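Arginine decarboxylase, A207R protein (Paramecium bursaria Chlorella virus 1, PDB 2NVA) catalyses the pyridoxal-phosphate-dependent decarboxylation of arginine to agmatine, as a TIM-barrel enzyme of the ornithine decarboxylase-like family. Local coordinates at residues Ala258-Ile269 / Ile341-Ala352. Numbering follows the deposited sequence.
Sequences AEHYSVLATQVI and IGDWVYFPSWGA
Leu264-Gln267 and Trp344-Phe347 pair as antiparallel strands in the beta domain beside the TIM barrel, as in other decarboxylases of this family. Leu264 and Phe347 form one hydrogen-bonded pair, Thr266 and Val345 the next. On the face of Gln267 and Trp344, the Gln267 chain lies over the indole. Its CB sits 3.6 Å from the centre of the Trp344 six-membered ring, almost on the normal. With CG anti to the backbone N (chi1 -166°), the chain runs on over the indole to Gly342. There Gln267 NE2 donates to Gly342 O at 3.2 Å, from above the carbonyl plane. On the same face as Trp344, Val263 CB packs against Tyr346 CD1. On the other face, Thr266 CG2 packs against Val345 CG2 and against the edge of the Phe347 ring, 3.7 Å from Phe347 CE2. Leu264 CD2 meets Trp350 CD1 at 3.6 Å. Beyond the strands, Gly351 fills a tight hollow against the backbone of Ala258 and Glu259. Gly351 CA makes a CA-H...O contact with Ala258 O at 3.1 Å, and Gly351 N donates to Glu259 O. The side chain of Ala352 lies close to the cofactor-binding Arg255 and Tyr353. Ser349 OG and His260 ND1 share a hydrogen bond of 2.8 Å, with OG at the imidazole edge, in its plane.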
loop_
_atom_site.group_PDB
_atom_site.type_symbol
_atom_site.label_atom_id
_atom_site.label_comp_id
_atom_site.label_asym_id
_atom_site.label_seq_id
_atom_site.Cartn_x
_atom_site.Cartn_y
_atom_site.Cartn_z
ATOM N N ALA A 258 14.081 -12.495 7.145
ATOM C CA ALA A 258 14.018 -11.429 6.133
ATOM C C ALA A 258 14.487 -10.071 6.649
ATOM O O ALA A 258 15.026 -9.272 5.879
ATOM C CB ALA A 258 12.611 -11.334 5.538
ATOM N N GLU A 259 14.279 -9.791 7.935
ATOM C CA GLU A 259 14.564 -8.428 8.437
ATOM C C GLU A 259 15.971 -7.931 8.065
ATOM O O GLU A 259 16.120 -6.864 7.461
ATOM C CB GLU A 259 14.348 -8.327 9.947
ATOM C CG GLU A 259 14.668 -6.930 10.519
ATOM C CD GLU A 259 14.361 -6.786 12.005
ATOM O OE1 GLU A 259 13.782 -7.716 12.613
ATOM O OE2 GLU A 259 14.691 -5.717 12.582
ATOM N N HIS A 260 16.988 -8.714 8.413
ATOM C CA HIS A 260 18.377 -8.265 8.289
ATOM C C HIS A 260 18.984 -8.564 6.928
ATOM O O HIS A 260 20.157 -8.275 6.684
ATOM C CB HIS A 260 19.229 -8.901 9.396
ATOM C CG HIS A 260 18.703 -8.637 10.773
ATOM N ND1 HIS A 260 18.576 -7.362 11.287
ATOM C CD2 HIS A 260 18.274 -9.481 11.741
ATOM C CE1 HIS A 260 18.079 -7.433 12.511
ATOM N NE2 HIS A 260 17.897 -8.709 12.812
ATOM N N TYR A 261 18.184 -9.151 6.051
ATOM C CA TYR A 261 18.649 -9.523 4.724
ATOM C C TYR A 261 19.124 -8.330 3.884
ATOM O O TYR A 261 20.070 -8.447 3.099
ATOM C CB TYR A 261 17.531 -10.268 3.988
ATOM C CG TYR A 261 17.843 -10.684 2.551
ATOM C CD1 TYR A 261 18.999 -11.405 2.232
ATOM C CD2 TYR A 261 16.936 -10.405 1.513
ATOM C CE1 TYR A 261 19.261 -11.797 0.918
ATOM C CE2 TYR A 261 17.178 -10.787 0.219
ATOM C CZ TYR A 261 18.341 -11.494 -0.085
ATOM O OH TYR A 261 18.578 -11.882 -1.386
ATOM N N SER A 262 18.439 -7.200 4.038
ATOM C CA SER A 262 18.639 -6.041 3.176
ATOM C C SER A 262 18.775 -4.746 3.962
ATOM O O SER A 262 18.268 -4.629 5.070
ATOM C CB SER A 262 17.461 -5.888 2.204
ATOM O OG SER A 262 17.275 -7.065 1.432
ATOM N N VAL A 263 19.482 -3.784 3.363
ATOM C CA VAL A 263 19.363 -2.375 3.761
ATOM C C VAL A 263 18.741 -1.652 2.572
ATOM O O VAL A 263 18.826 -2.142 1.452
ATOM C CB VAL A 263 20.728 -1.735 4.166
ATOM C CG1 VAL A 263 21.371 -2.517 5.340
ATOM C CG2 VAL A 263 21.695 -1.663 2.976
ATOM N N LEU A 264 18.109 -0.507 2.806
ATOM C CA LEU A 264 17.514 0.268 1.708
ATOM C C LEU A 264 18.179 1.638 1.628
ATOM O O LEU A 264 18.085 2.414 2.554
ATOM C CB LEU A 264 16.001 0.411 1.888
ATOM C CG LEU A 264 15.234 1.221 0.828
ATOM C CD1 LEU A 264 15.533 0.775 -0.606
ATOM C CD2 LEU A 264 13.723 1.128 1.118
ATOM N N ALA A 265 18.850 1.899 0.512
ATOM C CA ALA A 265 19.536 3.172 0.274
ATOM C C ALA A 265 18.631 4.109 -0.523
ATOM O O ALA A 265 18.002 3.691 -1.494
ATOM C CB ALA A 265 20.836 2.940 -0.475
ATOM N N THR A 266 18.556 5.357 -0.074
ATOM C CA THR A 266 17.688 6.347 -0.692
ATOM C C THR A 266 18.363 7.720 -0.657
ATOM O O THR A 266 19.175 8.006 0.235
ATOM C CB THR A 266 16.274 6.376 -0.041
ATOM O OG1 THR A 266 15.443 7.338 -0.694
ATOM C CG2 THR A 266 16.326 6.698 1.454
ATOM N N GLN A 267 18.008 8.558 -1.630
ATOM C CA GLN A 267 18.686 9.839 -1.813
ATOM C C GLN A 267 17.788 11.017 -1.430
ATOM O O GLN A 267 16.580 10.978 -1.668
ATOM C CB GLN A 267 19.121 9.989 -3.283
ATOM C CG GLN A 267 20.112 11.117 -3.529
ATOM C CD GLN A 267 20.404 11.323 -5.011
ATOM O OE1 GLN A 267 19.496 11.348 -5.830
ATOM N NE2 GLN A 267 21.679 11.479 -5.353
ATOM N N VAL A 268 18.396 12.051 -0.846
ATOM C CA VAL A 268 17.727 13.324 -0.615
ATOM C C VAL A 268 17.537 14.020 -1.966
ATOM O O VAL A 268 18.509 14.345 -2.648
ATOM C CB VAL A 268 18.545 14.256 0.309
ATOM C CG1 VAL A 268 17.809 15.581 0.524
ATOM C CG2 VAL A 268 18.839 13.561 1.645
ATOM N N ILE A 269 16.280 14.208 -2.343
ATOM C CA ILE A 269 15.950 14.821 -3.621
ATOM C C ILE A 269 15.355 16.217 -3.501
ATOM O O ILE A 269 15.303 16.941 -4.491
ATOM C CB ILE A 269 15.069 13.886 -4.522
ATOM C CG1 ILE A 269 13.691 13.618 -3.914
ATOM C CG2 ILE A 269 15.804 12.576 -4.827
ATOM C CD1 ILE A 269 12.652 14.689 -4.273
ATOM N N ILE A 341 20.680 18.083 -0.791
ATOM C CA ILE A 341 20.161 17.411 -1.976
ATOM C C ILE A 341 21.306 16.649 -2.654
ATOM O O ILE A 341 22.360 17.224 -2.908
ATOM C CB ILE A 341 19.453 18.392 -2.939
ATOM C CG1 ILE A 341 18.186 18.942 -2.263
ATOM C CG2 ILE A 341 19.128 17.716 -4.259
ATOM C CD1 ILE A 341 17.485 20.074 -3.033
ATOM N N GLY A 342 21.092 15.357 -2.914
ATOM C CA GLY A 342 22.154 14.497 -3.465
ATOM C C GLY A 342 22.814 13.546 -2.471
ATOM O O GLY A 342 23.414 12.554 -2.888
ATOM N N ASP A 343 22.702 13.834 -1.171
ATOM C CA ASP A 343 23.188 12.919 -0.118
ATOM C C ASP A 343 22.440 11.598 -0.190
ATOM O O ASP A 343 21.223 11.579 -0.405
ATOM C CB ASP A 343 22.938 13.490 1.284
ATOM C CG ASP A 343 24.088 14.353 1.792
ATOM O OD1 ASP A 343 25.260 13.995 1.525
ATOM O OD2 ASP A 343 23.828 15.353 2.493
ATOM N N TRP A 344 23.161 10.503 0.014
ATOM C CA TRP A 344 22.514 9.207 0.143
ATOM C C TRP A 344 22.527 8.797 1.598
ATOM O O TRP A 344 23.480 9.098 2.348
ATOM C CB TRP A 344 23.256 8.152 -0.695
ATOM C CG TRP A 344 23.030 8.263 -2.181
ATOM C CD1 TRP A 344 23.745 9.017 -3.079
ATOM C CD2 TRP A 344 22.042 7.569 -2.940
ATOM N NE1 TRP A 344 23.250 8.840 -4.354
ATOM C CE2 TRP A 344 22.194 7.962 -4.292
ATOM C CE3 TRP A 344 21.025 6.660 -2.606
ATOM C CZ2 TRP A 344 21.368 7.462 -5.313
ATOM C CZ3 TRP A 344 20.210 6.168 -3.621
ATOM C CH2 TRP A 344 20.383 6.573 -4.954
ATOM N N VAL A 345 21.476 8.100 2.000
ATOM C CA VAL A 345 21.433 7.471 3.313
ATOM C C VAL A 345 21.009 6.024 3.117
ATOM O O VAL A 345 20.512 5.674 2.045
ATOM C CB VAL A 345 20.445 8.188 4.288
ATOM C CG1 VAL A 345 20.793 9.686 4.409
ATOM C CG2 VAL A 345 18.991 8.030 3.829
ATOM N N TYR A 346 21.194 5.188 4.135
ATOM C CA TYR A 346 20.539 3.893 4.094
ATOM C C TYR A 346 19.852 3.563 5.407
ATOM O O TYR A 346 20.247 4.033 6.468
ATOM C CB TYR A 346 21.500 2.781 3.647
ATOM C CG TYR A 346 22.511 2.360 4.685
ATOM C CD1 TYR A 346 22.217 1.350 5.615
ATOM C CD2 TYR A 346 23.775 2.947 4.725
ATOM C CE1 TYR A 346 23.139 0.963 6.569
ATOM C CE2 TYR A 346 24.711 2.547 5.676
ATOM C CZ TYR A 346 24.380 1.568 6.595
ATOM O OH TYR A 346 25.309 1.184 7.537
ATOM N N PHE A 347 18.813 2.737 5.308
ATOM C CA PHE A 347 18.075 2.261 6.465
ATOM C C PHE A 347 18.439 0.807 6.717
ATOM O O PHE A 347 18.210 -0.055 5.848
ATOM C CB PHE A 347 16.570 2.405 6.221
ATOM C CG PHE A 347 16.104 3.833 6.209
ATOM C CD1 PHE A 347 15.607 4.419 7.368
ATOM C CD2 PHE A 347 16.195 4.603 5.043
ATOM C CE1 PHE A 347 15.176 5.747 7.371
ATOM C CE2 PHE A 347 15.766 5.938 5.032
ATOM C CZ PHE A 347 15.261 6.511 6.213
ATOM N N PRO A 348 19.043 0.536 7.890
ATOM C CA PRO A 348 19.462 -0.826 8.223
ATOM C C PRO A 348 18.268 -1.765 8.406
ATOM O O PRO A 348 17.186 -1.298 8.719
ATOM C CB PRO A 348 20.200 -0.662 9.566
ATOM C CG PRO A 348 20.511 0.808 9.682
ATOM C CD PRO A 348 19.394 1.510 8.948
ATOM N N SER A 349 18.498 -3.070 8.224
ATOM C CA SER A 349 17.511 -4.109 8.555
ATOM C C SER A 349 16.160 -3.830 7.909
ATOM O O SER A 349 15.122 -3.772 8.572
ATOM C CB SER A 349 17.394 -4.289 10.078
ATOM O OG SER A 349 18.671 -4.641 10.635
ATOM N N TRP A 350 16.200 -3.660 6.589
ATOM C CA TRP A 350 15.012 -3.238 5.851
ATOM C C TRP A 350 14.543 -4.317 4.866
ATOM O O TRP A 350 14.216 -4.022 3.714
ATOM C CB TRP A 350 15.246 -1.885 5.144
ATOM C CG TRP A 350 13.986 -1.079 5.131
ATOM C CD1 TRP A 350 13.174 -0.811 4.063
ATOM C CD2 TRP A 350 13.365 -0.489 6.268
ATOM N NE1 TRP A 350 12.080 -0.069 4.472
ATOM C CE2 TRP A 350 12.180 0.142 5.822
ATOM C CE3 TRP A 350 13.700 -0.432 7.639
ATOM C CZ2 TRP A 350 11.306 0.814 6.698
ATOM C CZ3 TRP A 350 12.841 0.257 8.512
ATOM C CH2 TRP A 350 11.659 0.869 8.032
ATOM N N GLY A 351 14.507 -5.566 5.336
ATOM C CA GLY A 351 14.156 -6.679 4.474
ATOM C C GLY A 351 12.799 -7.335 4.729
ATOM O O GLY A 351 12.376 -8.172 3.944
ATOM N N ALA A 352 12.118 -6.955 5.810
ATOM C CA ALA A 352 10.864 -7.615 6.199
ATOM C C ALA A 352 9.650 -6.725 5.962
ATOM O O ALA A 352 9.545 -5.671 6.581
ATOM C CB ALA A 352 10.936 -8.039 7.648
HETATM O O HOH W 1 14.211 -3.189 11.234
#